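Local structure of putative glucarate dehydratase (Pseudomonas fluorescens, 4IT1) at residues A190-R202 and H223-F235. The protein probably catalyses the magnesium-dependent dehydration of D-glucarate to 5-dehydro-4-deoxy-D-glucarate, the first step in breaking down this sugar acid. Residues are numbered along the deposited sequence; the frame is centred on the assembly and turned at random.
Sequences ALNEQQIVAQAAR and HEVACIKALKKAF
Leu231 fills the buried side of the crossing between helices 193-202 and 223-234, its CD1 3.8 Å from Ile196 CG2 and its CD2 equally close to Ala200 CB; Leu170 of strand 163-170 touches all three side chains. Val197 straddles the next turn: CG1, anti to the backbone N, meets Ala234 CB, while CG2 lies 3.8 Å from Ala230 O. Beyond the helix end, the Phe235 ring turns its edge to Val197 O and sets CE2 4.0 Å from Ala200 CB. Glu193 enters as a knob among His223, Ala226, Cys227 and Ala230, pressing CB to 3.6 Å from Ala230 CB. With alanines lining the interface, the axes come within 9.0 Å, crossing at -46°. Toward solvent the fit is looser and more polar: the bent Glu193 chain brings OE1 to 3.6 Å from His223 CE1, carboxylate and ring planes 72° apart. His223 NE2 gives Leu191 O a weak hydrogen bond (3.0 Å, 126°), just before the Asn192-Gln195 capping box. A leucine in place of His223 would probably leave Leu191 O without this donor and the segment before the cap less firmly held. The two helices are neighbours on the outside of the (β/α)-barrel domain characteristic of the enolase superfamily.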
loop_
_atom_site.group_PDB
_atom_site.type_symbol
_atom_site.label_atom_id
_atom_site.label_comp_id
_atom_site.label_asym_id
_atom_site.label_seq_id
_atom_site.Cartn_x
_atom_site.Cartn_y
_atom_site.Cartn_z
ATOM N N ALA A 190 1.402 -30.429 -29.437
ATOM C CA ALA A 190 1.239 -29.077 -29.940
ATOM C C ALA A 190 2.604 -28.507 -30.305
ATOM O O ALA A 190 3.322 -27.988 -29.451
ATOM C CB ALA A 190 0.534 -28.206 -28.907
ATOM N N LEU A 191 2.953 -28.624 -31.582
ATOM C CA LEU A 191 4.257 -28.227 -32.081
ATOM C C LEU A 191 4.158 -27.512 -33.430
ATOM O O LEU A 191 5.180 -27.210 -34.057
ATOM C CB LEU A 191 5.179 -29.449 -32.195
ATOM C CG LEU A 191 5.359 -30.350 -30.963
ATOM C CD1 LEU A 191 6.055 -31.654 -31.339
ATOM C CD2 LEU A 191 6.098 -29.632 -29.838
ATOM N N ASN A 192 2.929 -27.266 -33.886
ATOM C CA ASN A 192 2.698 -26.396 -35.046
ATOM C C ASN A 192 1.450 -25.515 -34.907
ATOM O O ASN A 192 0.661 -25.671 -33.963
ATOM C CB ASN A 192 2.722 -27.177 -36.377
ATOM C CG ASN A 192 1.573 -28.168 -36.521
ATOM O OD1 ASN A 192 0.546 -28.085 -35.838
ATOM N ND2 ASN A 192 1.741 -29.109 -37.441
ATOM N N GLU A 193 1.289 -24.588 -35.849
ATOM C CA GLU A 193 0.219 -23.592 -35.798
ATOM C C GLU A 193 -1.153 -24.243 -35.695
ATOM O O GLU A 193 -1.981 -23.826 -34.880
ATOM C CB GLU A 193 0.302 -22.600 -36.972
ATOM C CG GLU A 193 0.717 -23.165 -38.323
ATOM C CD GLU A 193 2.217 -23.379 -38.448
ATOM O OE1 GLU A 193 2.745 -24.297 -37.791
ATOM O OE2 GLU A 193 2.868 -22.648 -39.226
ATOM N N GLN A 194 -1.368 -25.283 -36.496
ATOM C CA GLN A 194 -2.615 -26.044 -36.492
ATOM C C GLN A 194 -2.975 -26.586 -35.105
ATOM O O GLN A 194 -4.106 -26.429 -34.642
ATOM C CB GLN A 194 -2.523 -27.186 -37.503
ATOM C CG GLN A 194 -3.839 -27.882 -37.799
ATOM C CD GLN A 194 -3.775 -28.727 -39.056
ATOM O OE1 GLN A 194 -3.204 -28.316 -40.068
ATOM N NE2 GLN A 194 -4.369 -29.913 -39.000
ATOM N N GLN A 195 -2.001 -27.200 -34.440
ATOM C CA GLN A 195 -2.227 -27.849 -33.146
ATOM C C GLN A 195 -2.401 -26.834 -32.019
ATOM O O GLN A 195 -3.101 -27.101 -31.035
ATOM C CB GLN A 195 -1.070 -28.798 -32.822
ATOM C CG GLN A 195 -0.906 -29.948 -33.803
ATOM C CD GLN A 195 0.501 -30.524 -33.824
ATOM O OE1 GLN A 195 1.492 -29.807 -33.674
ATOM N NE2 GLN A 195 0.595 -31.829 -34.033
ATOM N N ILE A 196 -1.748 -25.681 -32.165
ATOM C CA ILE A 196 -1.870 -24.584 -31.198
ATOM C C ILE A 196 -3.225 -23.884 -31.329
ATOM O O ILE A 196 -3.921 -23.677 -30.327
ATOM C CB ILE A 196 -0.671 -23.592 -31.285
ATOM C CG1 ILE A 196 0.452 -24.024 -30.330
ATOM C CG2 ILE A 196 -1.081 -22.164 -30.944
ATOM C CD1 ILE A 196 0.098 -23.946 -28.852
ATOM N N VAL A 197 -3.596 -23.546 -32.568
ATOM C CA VAL A 197 -4.915 -22.976 -32.876
ATOM C C VAL A 197 -6.008 -23.853 -32.264
ATOM O O VAL A 197 -6.876 -23.366 -31.534
ATOM C CB VAL A 197 -5.119 -22.801 -34.401
ATOM C CG1 VAL A 197 -6.591 -22.611 -34.748
ATOM C CG2 VAL A 197 -4.298 -21.625 -34.919
ATOM N N ALA A 198 -5.918 -25.152 -32.539
ATOM C CA ALA A 198 -6.813 -26.154 -31.974
ATOM C C ALA A 198 -6.798 -26.161 -30.442
ATOM O O ALA A 198 -7.845 -26.318 -29.812
ATOM C CB ALA A 198 -6.453 -27.526 -32.514
ATOM N N GLN A 199 -5.618 -25.986 -29.847
ATOM C CA GLN A 199 -5.492 -25.992 -28.386
ATOM C C GLN A 199 -6.212 -24.788 -27.765
ATOM O O GLN A 199 -6.880 -24.911 -26.730
ATOM C CB GLN A 199 -4.015 -26.026 -27.963
ATOM C CG GLN A 199 -3.805 -26.145 -26.457
ATOM C CD GLN A 199 -2.383 -25.821 -26.018
ATOM O OE1 GLN A 199 -2.151 -24.865 -25.271
ATOM N NE2 GLN A 199 -1.424 -26.619 -26.475
ATOM N N ALA A 200 -6.069 -23.629 -28.404
ATOM C CA ALA A 200 -6.759 -22.410 -27.976
ATOM C C ALA A 200 -8.272 -22.561 -28.114
ATOM O O ALA A 200 -9.022 -22.275 -27.172
ATOM C CB ALA A 200 -6.268 -21.206 -28.770
ATOM N N ALA A 201 -8.703 -23.022 -29.288
ATOM C CA ALA A 201 -10.115 -23.292 -29.554
ATOM C C ALA A 201 -10.733 -24.106 -28.421
ATOM O O ALA A 201 -11.785 -23.735 -27.893
ATOM C CB ALA A 201 -10.285 -24.005 -30.887
ATOM N N ARG A 202 -10.055 -25.184 -28.026
ATOM C CA ARG A 202 -10.522 -26.018 -26.925
ATOM C C ARG A 202 -10.763 -25.199 -25.666
ATOM O O ARG A 202 -11.791 -25.360 -25.007
ATOM C CB ARG A 202 -9.542 -27.153 -26.636
ATOM C CG ARG A 202 -9.847 -27.881 -25.336
ATOM C CD ARG A 202 -9.048 -29.164 -25.207
ATOM N NE ARG A 202 -9.156 -29.721 -23.860
ATOM C CZ ARG A 202 -8.780 -30.952 -23.524
ATOM N NH1 ARG A 202 -8.269 -31.769 -24.444
ATOM N NH2 ARG A 202 -8.922 -31.371 -22.270
ATOM N N HIS A 223 9.235 -19.788 -36.181
ATOM C CA HIS A 223 8.133 -20.740 -36.129
ATOM C C HIS A 223 7.073 -20.256 -35.160
ATOM O O HIS A 223 5.877 -20.371 -35.434
ATOM C CB HIS A 223 8.607 -22.154 -35.760
ATOM C CG HIS A 223 7.491 -23.144 -35.610
ATOM N ND1 HIS A 223 6.911 -23.786 -36.686
ATOM C CD2 HIS A 223 6.834 -23.588 -34.511
ATOM C CE1 HIS A 223 5.949 -24.583 -36.256
ATOM N NE2 HIS A 223 5.882 -24.483 -34.939
ATOM N N GLU A 224 7.506 -19.701 -34.034
ATOM C CA GLU A 224 6.566 -19.226 -33.025
ATOM C C GLU A 224 5.796 -17.994 -33.519
ATOM O O GLU A 224 4.618 -17.844 -33.208
ATOM C CB GLU A 224 7.270 -18.960 -31.689
ATOM C CG GLU A 224 7.793 -20.218 -31.001
ATOM C CD GLU A 224 8.433 -19.953 -29.641
ATOM O OE1 GLU A 224 9.135 -18.928 -29.478
ATOM O OE2 GLU A 224 8.238 -20.778 -28.727
ATOM N N VAL A 225 6.466 -17.132 -34.288
ATOM C CA VAL A 225 5.835 -15.968 -34.922
ATOM C C VAL A 225 4.686 -16.422 -35.829
ATOM O O VAL A 225 3.573 -15.904 -35.726
ATOM C CB VAL A 225 6.861 -15.112 -35.712
ATOM C CG1 VAL A 225 6.171 -14.145 -36.676
ATOM C CG2 VAL A 225 7.748 -14.339 -34.751
ATOM N N ALA A 226 4.964 -17.400 -36.693
ATOM C CA ALA A 226 3.950 -18.007 -37.566
ATOM C C ALA A 226 2.747 -18.572 -36.796
ATOM O O ALA A 226 1.610 -18.509 -37.278
ATOM C CB ALA A 226 4.578 -19.077 -38.444
ATOM N N CYS A 227 2.994 -19.104 -35.599
ATOM C CA CYS A 227 1.912 -19.605 -34.747
ATOM C C CYS A 227 1.042 -18.476 -34.198
ATOM O O CYS A 227 -0.155 -18.666 -33.959
ATOM C CB CYS A 227 2.456 -20.465 -33.606
ATOM S SG CYS A 227 3.294 -21.970 -34.172
ATOM N N ILE A 228 1.640 -17.306 -34.000
ATOM C CA ILE A 228 0.875 -16.133 -33.582
ATOM C C ILE A 228 -0.006 -15.628 -34.727
ATOM O O ILE A 228 -1.185 -15.347 -34.518
ATOM C CB ILE A 228 1.786 -15.013 -33.041
ATOM C CG1 ILE A 228 2.248 -15.363 -31.630
ATOM C CG2 ILE A 228 1.060 -13.673 -33.012
ATOM C CD1 ILE A 228 3.623 -14.821 -31.323
ATOM N N LYS A 229 0.571 -15.526 -35.923
ATOM C CA LYS A 229 -0.174 -15.163 -37.134
ATOM C C LYS A 229 -1.426 -16.030 -37.274
ATOM O O LYS A 229 -2.540 -15.510 -37.422
ATOM C CB LYS A 229 0.695 -15.322 -38.389
ATOM C CG LYS A 229 2.000 -14.541 -38.392
ATOM C CD LYS A 229 1.815 -13.103 -38.837
ATOM C CE LYS A 229 3.157 -12.407 -38.950
ATOM N NZ LYS A 229 2.993 -10.932 -38.860
ATOM N N ALA A 230 -1.231 -17.347 -37.208
ATOM C CA ALA A 230 -2.321 -18.308 -37.328
ATOM C C ALA A 230 -3.388 -18.106 -36.244
ATOM O O ALA A 230 -4.584 -18.238 -36.516
ATOM C CB ALA A 230 -1.779 -19.729 -37.304
ATOM N N LEU A 231 -2.955 -17.774 -35.029
ATOM C CA LEU A 231 -3.875 -17.443 -33.939
ATOM C C LEU A 231 -4.652 -16.141 -34.177
ATOM O O LEU A 231 -5.822 -16.039 -33.799
ATOM C CB LEU A 231 -3.128 -17.350 -32.606
ATOM C CG LEU A 231 -2.822 -18.643 -31.855
ATOM C CD1 LEU A 231 -1.740 -18.393 -30.815
ATOM C CD2 LEU A 231 -4.077 -19.197 -31.202
ATOM N N LYS A 232 -3.984 -15.154 -34.779
ATOM C CA LYS A 232 -4.597 -13.863 -35.122
ATOM C C LYS A 232 -5.608 -14.052 -36.254
ATOM O O LYS A 232 -6.692 -13.456 -36.243
ATOM C CB LYS A 232 -3.519 -12.853 -35.538
ATOM C CG LYS A 232 -4.008 -11.427 -35.749
ATOM C CD LYS A 232 -3.042 -10.655 -36.642
ATOM C CE LYS A 232 -3.497 -9.222 -36.897
ATOM N NZ LYS A 232 -3.304 -8.335 -35.711
ATOM N N LYS A 233 -5.231 -14.883 -37.224
ATOM C CA LYS A 233 -6.098 -15.263 -38.327
ATOM C C LYS A 233 -7.318 -16.018 -37.804
ATOM O O LYS A 233 -8.449 -15.690 -38.161
ATOM C CB LYS A 233 -5.326 -16.117 -39.335
ATOM C CG LYS A 233 -6.060 -16.360 -40.643
ATOM C CD LYS A 233 -5.240 -17.235 -41.574
ATOM C CE LYS A 233 -6.034 -17.598 -42.819
ATOM N NZ LYS A 233 -5.223 -18.383 -43.786
ATOM N N ALA A 234 -7.083 -17.007 -36.945
ATOM C CA ALA A 234 -8.166 -17.818 -36.391
ATOM C C ALA A 234 -9.061 -17.031 -35.448
ATOM O O ALA A 234 -10.260 -17.296 -35.365
ATOM C CB ALA A 234 -7.620 -19.049 -35.689
ATOM N N PHE A 235 -8.474 -16.074 -34.734
ATOM C CA PHE A 235 -9.203 -15.293 -33.737
ATOM C C PHE A 235 -8.873 -13.809 -33.880
ATOM O O PHE A 235 -7.863 -13.346 -33.342
ATOM C CB PHE A 235 -8.857 -15.747 -32.312
ATOM C CG PHE A 235 -8.925 -17.232 -32.100
ATOM C CD1 PHE A 235 -10.132 -17.852 -31.794
ATOM C CD2 PHE A 235 -7.774 -18.009 -32.172
ATOM C CE1 PHE A 235 -10.196 -19.221 -31.588
ATOM C CE2 PHE A 235 -7.830 -19.379 -31.965
ATOM C CZ PHE A 235 -9.042 -19.985 -31.670
#